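Local coordinates for protein endoglucanase FnCel5A (Fervidobacterium nodosum, PDB 3NCO) that probably hydrolyses internal beta-1,4-glucosidic bonds of cellulose, as a TIM-barrel cellulase of glycosyl hydrolase family 5, at residues A[184-198]-A[241-255]. Residues are numbered along the deposited sequence; the frame is centred on the assembly and turned at random.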
loop_
_atom_site.group_PDB
_atom_site.type_symbol
_atom_site.label_atom_id
_atom_site.label_comp_id
_atom_site.label_asym_id
_atom_site.label_seq_id
_atom_site.Cartn_x
_atom_site.Cartn_y
_atom_site.Cartn_z
ATOM N N TYR A 184 6.207 -1.024 11.534
ATOM C CA TYR A 184 6.226 -2.451 11.909
ATOM C C TYR A 184 5.982 -2.647 13.404
ATOM O O TYR A 184 5.317 -3.610 13.790
ATOM C CB TYR A 184 7.567 -3.123 11.474
ATOM C CG TYR A 184 8.643 -2.810 12.467
ATOM C CD1 TYR A 184 8.861 -3.652 13.560
ATOM C CD2 TYR A 184 9.358 -1.616 12.388
ATOM C CE1 TYR A 184 9.781 -3.336 14.535
ATOM C CE2 TYR A 184 10.300 -1.267 13.407
ATOM C CZ TYR A 184 10.498 -2.163 14.462
ATOM O OH TYR A 184 11.375 -1.832 15.476
ATOM N N SER A 185 6.483 -1.735 14.241
ATOM C CA SER A 185 6.478 -1.984 15.673
ATOM C C SER A 185 5.099 -1.824 16.280
ATOM O O SER A 185 4.891 -2.221 17.458
ATOM C CB SER A 185 7.451 -1.074 16.395
ATOM O OG SER A 185 7.037 0.264 16.293
ATOM N N TYR A 186 4.164 -1.229 15.544
ATOM C CA TYR A 186 2.838 -0.997 16.094
ATOM C C TYR A 186 1.869 -2.127 15.751
ATOM O O TYR A 186 0.679 -2.043 16.001
ATOM C CB TYR A 186 2.310 0.368 15.594
ATOM C CG TYR A 186 3.047 1.533 16.169
ATOM C CD1 TYR A 186 2.560 2.178 17.298
ATOM C CD2 TYR A 186 4.230 1.999 15.578
ATOM C CE1 TYR A 186 3.246 3.249 17.858
ATOM C CE2 TYR A 186 4.924 3.097 16.129
ATOM C CZ TYR A 186 4.401 3.710 17.254
ATOM O OH TYR A 186 5.053 4.790 17.818
ATOM N N VAL A 187 2.382 -3.202 15.173
ATOM C CA VAL A 187 1.547 -4.331 14.799
ATOM C C VAL A 187 0.738 -4.852 16.019
ATOM O O VAL A 187 -0.432 -5.200 15.900
ATOM C CB VAL A 187 2.402 -5.414 14.068
ATOM C CG1 VAL A 187 3.194 -6.297 15.062
ATOM C CG2 VAL A 187 1.544 -6.222 13.182
ATOM N N ARG A 188 1.331 -4.822 17.220
ATOM C CA ARG A 188 0.679 -5.365 18.387
ATOM C C ARG A 188 -0.492 -4.510 18.845
ATOM O O ARG A 188 -1.243 -4.926 19.720
ATOM C CB ARG A 188 1.690 -5.491 19.539
ATOM C CG ARG A 188 2.372 -4.125 19.921
ATOM C CD ARG A 188 3.415 -4.362 21.043
ATOM N NE ARG A 188 3.925 -3.175 21.742
ATOM C CZ ARG A 188 4.994 -2.425 21.411
ATOM N NH1 ARG A 188 5.308 -1.397 22.224
ATOM N NH2 ARG A 188 5.738 -2.633 20.290
ATOM N N GLU A 189 -0.636 -3.296 18.304
ATOM C CA GLU A 189 -1.730 -2.426 18.740
ATOM C C GLU A 189 -2.959 -2.724 17.930
ATOM O O GLU A 189 -4.015 -2.271 18.265
ATOM C CB GLU A 189 -1.373 -0.931 18.536
ATOM C CG GLU A 189 -0.034 -0.499 19.122
ATOM C CD GLU A 189 0.006 -0.467 20.625
ATOM O OE1 GLU A 189 -1.065 -0.562 21.281
ATOM O OE2 GLU A 189 1.135 -0.337 21.160
ATOM N N LEU A 190 -2.809 -3.463 16.834
ATOM C CA LEU A 190 -3.957 -3.715 15.945
ATOM C C LEU A 190 -4.830 -4.810 16.532
ATOM O O LEU A 190 -4.316 -5.884 16.882
ATOM C CB LEU A 190 -3.437 -4.132 14.568
ATOM C CG LEU A 190 -4.411 -4.368 13.435
ATOM C CD1 LEU A 190 -5.292 -3.133 13.172
ATOM C CD2 LEU A 190 -3.636 -4.806 12.155
ATOM N N LYS A 191 -6.143 -4.541 16.654
ATOM C CA LYS A 191 -7.121 -5.549 17.104
ATOM C C LYS A 191 -7.877 -6.087 15.885
ATOM O O LYS A 191 -8.488 -5.308 15.143
ATOM C CB LYS A 191 -8.095 -4.948 18.113
ATOM C CG LYS A 191 -9.060 -5.927 18.620
ATOM C CD LYS A 191 -10.270 -5.271 19.271
ATOM C CE LYS A 191 -9.912 -4.675 20.618
ATOM N NZ LYS A 191 -11.161 -4.041 21.144
ATOM N N LEU A 192 -7.835 -7.404 15.690
ATOM C CA LEU A 192 -8.456 -8.014 14.509
ATOM C C LEU A 192 -9.962 -8.234 14.731
ATOM O O LEU A 192 -10.512 -7.859 15.783
ATOM C CB LEU A 192 -7.687 -9.271 14.067
ATOM C CG LEU A 192 -6.250 -8.990 13.624
ATOM C CD1 LEU A 192 -5.553 -10.275 13.219
ATOM C CD2 LEU A 192 -6.300 -8.046 12.399
ATOM N N VAL A 193 -10.642 -8.708 13.722
ATOM C CA VAL A 193 -12.049 -9.088 13.833
ATOM C C VAL A 193 -12.136 -10.499 13.270
ATOM O O VAL A 193 -11.185 -10.977 12.653
ATOM C CB VAL A 193 -12.954 -8.136 13.040
ATOM C CG1 VAL A 193 -12.929 -6.734 13.709
ATOM C CG2 VAL A 193 -12.532 -8.066 11.621
ATOM N N ASP A 194 -13.245 -11.165 13.526
ATOM C CA ASP A 194 -13.402 -12.531 13.063
ATOM C C ASP A 194 -13.853 -12.502 11.625
ATOM O O ASP A 194 -15.055 -12.599 11.345
ATOM C CB ASP A 194 -14.457 -13.240 13.919
ATOM C CG ASP A 194 -14.437 -14.762 13.713
ATOM O OD1 ASP A 194 -13.522 -15.298 13.025
ATOM O OD2 ASP A 194 -15.336 -15.412 14.244
ATOM N N ASP A 195 -12.910 -12.353 10.710
ATOM C CA ASP A 195 -13.230 -12.311 9.283
ATOM C C ASP A 195 -12.098 -13.086 8.649
ATOM O O ASP A 195 -10.909 -12.769 8.883
ATOM C CB ASP A 195 -13.257 -10.846 8.792
ATOM C CG ASP A 195 -13.779 -10.703 7.342
ATOM O OD1 ASP A 195 -13.199 -11.259 6.405
ATOM O OD2 ASP A 195 -14.797 -10.026 7.119
ATOM N N LYS A 196 -12.480 -14.056 7.819
ATOM C CA LYS A 196 -11.524 -14.936 7.133
ATOM C C LYS A 196 -10.957 -14.403 5.838
ATOM O O LYS A 196 -10.123 -15.066 5.218
ATOM C CB LYS A 196 -12.130 -16.323 6.869
ATOM C CG LYS A 196 -12.511 -17.124 8.124
ATOM C CD LYS A 196 -11.653 -16.765 9.358
ATOM C CE LYS A 196 -11.949 -17.705 10.509
ATOM N NZ LYS A 196 -11.592 -19.105 10.128
ATOM N N ASN A 197 -11.389 -13.215 5.423
ATOM C CA ASN A 197 -10.891 -12.684 4.183
ATOM C C ASN A 197 -10.224 -11.347 4.409
ATOM O O ASN A 197 -10.460 -10.399 3.641
ATOM C CB ASN A 197 -12.028 -12.604 3.138
ATOM C CG ASN A 197 -12.460 -13.987 2.683
ATOM O OD1 ASN A 197 -13.567 -14.431 2.975
ATOM N ND2 ASN A 197 -11.563 -14.672 1.972
ATOM N N ILE A 198 -9.402 -11.241 5.470
ATOM C CA ILE A 198 -8.590 -10.041 5.683
ATOM C C ILE A 198 -7.077 -10.351 5.566
ATOM O O ILE A 198 -6.651 -11.481 5.818
ATOM C CB ILE A 198 -8.905 -9.301 7.011
ATOM C CG1 ILE A 198 -8.732 -10.218 8.224
ATOM C CG2 ILE A 198 -10.333 -8.710 6.953
ATOM C CD1 ILE A 198 -8.615 -9.384 9.600
ATOM N N HIS A 241 13.140 -6.832 12.901
ATOM C CA HIS A 241 11.854 -6.134 12.691
ATOM C C HIS A 241 10.785 -7.061 12.060
ATOM O O HIS A 241 9.621 -7.076 12.485
ATOM C CB HIS A 241 12.098 -4.942 11.784
ATOM C CG HIS A 241 12.938 -3.876 12.423
ATOM N ND1 HIS A 241 13.566 -2.895 11.692
ATOM C CD2 HIS A 241 13.247 -3.638 13.722
ATOM C CE1 HIS A 241 14.189 -2.067 12.513
ATOM N NE2 HIS A 241 14.013 -2.497 13.753
ATOM N N PHE A 242 11.157 -7.742 10.986
ATOM C CA PHE A 242 10.184 -8.559 10.226
ATOM C C PHE A 242 9.802 -9.814 11.019
ATOM O O PHE A 242 8.625 -10.246 10.972
ATOM C CB PHE A 242 10.762 -8.971 8.872
ATOM C CG PHE A 242 10.692 -7.899 7.826
ATOM C CD1 PHE A 242 11.049 -6.577 8.107
ATOM C CD2 PHE A 242 10.194 -8.197 6.570
ATOM C CE1 PHE A 242 10.937 -5.569 7.106
ATOM C CE2 PHE A 242 10.068 -7.212 5.592
ATOM C CZ PHE A 242 10.477 -5.918 5.855
ATOM N N LYS A 243 10.763 -10.365 11.761
ATOM C CA LYS A 243 10.442 -11.483 12.694
ATOM C C LYS A 243 9.364 -11.102 13.726
ATOM O O LYS A 243 8.452 -11.879 14.067
ATOM C CB LYS A 243 11.708 -12.008 13.352
ATOM C CG LYS A 243 11.467 -13.212 14.296
ATOM C CD LYS A 243 12.794 -13.716 14.877
ATOM C CE LYS A 243 13.143 -12.902 16.095
ATOM N NZ LYS A 243 13.430 -13.801 17.258
ATOM N N TYR A 244 9.472 -9.883 14.264
ATOM C CA TYR A 244 8.468 -9.413 15.176
ATOM C C TYR A 244 7.092 -9.433 14.516
ATOM O O TYR A 244 6.113 -9.874 15.133
ATOM C CB TYR A 244 8.846 -7.999 15.639
ATOM C CG TYR A 244 7.910 -7.356 16.618
ATOM C CD1 TYR A 244 7.901 -7.753 17.947
ATOM C CD2 TYR A 244 7.102 -6.276 16.235
ATOM C CE1 TYR A 244 7.077 -7.146 18.866
ATOM C CE2 TYR A 244 6.218 -5.658 17.196
ATOM C CZ TYR A 244 6.256 -6.128 18.501
ATOM O OH TYR A 244 5.476 -5.573 19.504
ATOM N N VAL A 245 7.000 -8.951 13.265
ATOM C CA VAL A 245 5.677 -8.955 12.576
ATOM C C VAL A 245 5.207 -10.390 12.292
ATOM O O VAL A 245 4.009 -10.691 12.463
ATOM C CB VAL A 245 5.726 -8.154 11.280
ATOM C CG1 VAL A 245 4.353 -8.187 10.494
ATOM C CG2 VAL A 245 6.148 -6.649 11.608
ATOM N N SER A 246 6.136 -11.233 11.857
ATOM C CA SER A 246 5.823 -12.607 11.565
ATOM C C SER A 246 5.331 -13.342 12.797
ATOM O O SER A 246 4.319 -14.045 12.751
ATOM C CB SER A 246 7.080 -13.288 10.987
ATOM O OG SER A 246 6.897 -14.685 10.976
ATOM N N GLU A 247 6.014 -13.187 13.934
ATOM C CA GLU A 247 5.503 -13.872 15.132
ATOM C C GLU A 247 4.085 -13.397 15.512
ATOM O O GLU A 247 3.201 -14.212 15.884
ATOM C CB GLU A 247 6.483 -13.688 16.311
ATOM C CG GLU A 247 7.876 -14.302 16.042
ATOM C CD GLU A 247 8.909 -14.015 17.151
ATOM O OE1 GLU A 247 8.691 -13.073 17.971
ATOM O OE2 GLU A 247 9.953 -14.721 17.198
ATOM N N TRP A 248 3.857 -12.094 15.422
ATOM C CA TRP A 248 2.497 -11.571 15.672
ATOM C C TRP A 248 1.453 -12.136 14.702
ATOM O O TRP A 248 0.364 -12.547 15.125
ATOM C CB TRP A 248 2.506 -10.015 15.650
ATOM C CG TRP A 248 1.170 -9.421 15.898
ATOM C CD1 TRP A 248 0.647 -9.051 17.095
ATOM C CD2 TRP A 248 0.158 -9.137 14.913
ATOM N NE1 TRP A 248 -0.633 -8.559 16.932
ATOM C CE2 TRP A 248 -0.959 -8.587 15.597
ATOM C CE3 TRP A 248 0.093 -9.277 13.503
ATOM C CZ2 TRP A 248 -2.147 -8.155 14.920
ATOM C CZ3 TRP A 248 -1.096 -8.873 12.837
ATOM C CH2 TRP A 248 -2.187 -8.307 13.547
ATOM N N ALA A 249 1.787 -12.124 13.407
ATOM C CA ALA A 249 0.837 -12.612 12.411
ATOM C C ALA A 249 0.511 -14.115 12.595
ATOM O O ALA A 249 -0.648 -14.541 12.362
ATOM C CB ALA A 249 1.352 -12.319 11.036
ATOM N N LYS A 250 1.526 -14.911 12.931
ATOM C CA LYS A 250 1.271 -16.333 13.151
ATOM C C LYS A 250 0.356 -16.512 14.371
ATOM O O LYS A 250 -0.531 -17.386 14.395
ATOM C CB LYS A 250 2.582 -17.053 13.383
ATOM C CG LYS A 250 3.409 -17.229 12.130
ATOM C CD LYS A 250 4.706 -17.670 12.720
ATOM C CE LYS A 250 5.700 -18.064 11.742
ATOM N NZ LYS A 250 6.821 -18.421 12.691
ATOM N N LYS A 251 0.620 -15.722 15.428
ATOM C CA LYS A 251 -0.197 -15.835 16.638
ATOM C C LYS A 251 -1.621 -15.441 16.342
ATOM O O LYS A 251 -2.560 -16.005 16.938
ATOM C CB LYS A 251 0.381 -14.956 17.748
ATOM C CG LYS A 251 -0.393 -15.052 19.052
ATOM C CD LYS A 251 0.150 -14.119 20.100
ATOM C CE LYS A 251 -0.669 -14.264 21.407
ATOM N NZ LYS A 251 -0.949 -15.672 21.735
ATOM N N ASN A 252 -1.792 -14.472 15.423
ATOM C CA ASN A 252 -3.120 -13.916 15.112
ATOM C C ASN A 252 -3.776 -14.496 13.840
ATOM O O ASN A 252 -4.900 -14.099 13.418
ATOM C CB ASN A 252 -3.073 -12.387 15.080
ATOM C CG ASN A 252 -2.852 -11.828 16.481
ATOM O OD1 ASN A 252 -1.720 -11.558 16.881
ATOM N ND2 ASN A 252 -3.910 -11.726 17.233
ATOM N N ASN A 253 -3.099 -15.533 13.313
ATOM C CA ASN A 253 -3.653 -16.341 12.224
ATOM C C ASN A 253 -4.049 -15.477 11.041
ATOM O O ASN A 253 -5.132 -15.650 10.480
ATOM C CB ASN A 253 -4.879 -17.098 12.749
ATOM C CG ASN A 253 -4.542 -17.903 13.994
ATOM O OD1 ASN A 253 -5.216 -17.814 15.040
ATOM N ND2 ASN A 253 -3.481 -18.694 13.880
ATOM N N VAL A 254 -3.171 -14.558 10.659
ATOM C CA VAL A 254 -3.501 -13.616 9.557
ATOM C C VAL A 254 -2.285 -13.467 8.622
ATOM O O VAL A 254 -1.143 -13.497 9.083
ATOM C CB VAL A 254 -3.972 -12.268 10.155
ATOM C CG1 VAL A 254 -2.825 -11.554 10.857
ATOM C CG2 VAL A 254 -4.696 -11.380 9.134
ATOM N N PRO A 255 -2.523 -13.326 7.290
ATOM C CA PRO A 255 -1.370 -13.119 6.402
ATOM C C PRO A 255 -0.922 -11.664 6.420
ATOM O O PRO A 255 -1.688 -10.794 6.826
ATOM C CB PRO A 255 -1.929 -13.406 5.005
ATOM C CG PRO A 255 -3.357 -13.782 5.154
ATOM C CD PRO A 255 -3.797 -13.399 6.550
HETATM O O HOH W 1 -2.709 -7.414 18.542
#
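Trp-248 of helix 232-252 lies against Val-187 in the 3-10 turn 184-189, and aromatic and aliphatic packing makes up most of the contact. Val-187 directs CG2 over one face of the indole, 3.7 Å from the centroid of the six-membered ring, a CH-pi contact; the beta-branch lets CG1 rest at the same time on Tyr-244, 3.8 Å from its CE2. Trp-248 CG is anti to the backbone N (chi1 -180°), which carries the broad indole out from the helix so that its far end also meets two leucines: Trp-248 CH2 lies 4.0 Å from Leu-190 CD2 and 3.9 Å from Leu-192 CD1. Leu-192 meets tip to tip Val-254, whose backbone N gives one of the two bonds of the Schellman motif at Asn-253. Toward the N-terminal side, His-241 of the helix forms an offset stack with Tyr-184, with centroids 4.1 Å apart and planes inclined by 27°; His-241 CB adds a CH-pi contact over the same phenol. The imidazole ND1 is hydrogen-bonded to Tyr-204, which helps fix the ring's rotation.

Polar links are few. Trp-248 NE1 donates to a water that lies in the indole plane, at its edge, the water O 2.9 Å from Trp-248 NE1. That water gives its two hydrogens to the carbonyls Arg-188 O and Leu-190 O; one molecule thus ties the helix to the end of the 3-10 turn. Toward solvent, the exposed Arg-188 brings NH2 near Tyr-244 OH, a doubtful hydrogen bond, since that hydroxyl sits too close to a neighbouring atom in the model.

In this (beta/alpha)8 barrel, the loop leading into strand 198-204 packs on helix 232-252, the helix of the right-handed beta-alpha-beta crossover from that strand to strand 256-261. The chemistry implies a largely apolar seam, whose indole N-H is paired with a water rather than directly with the loop.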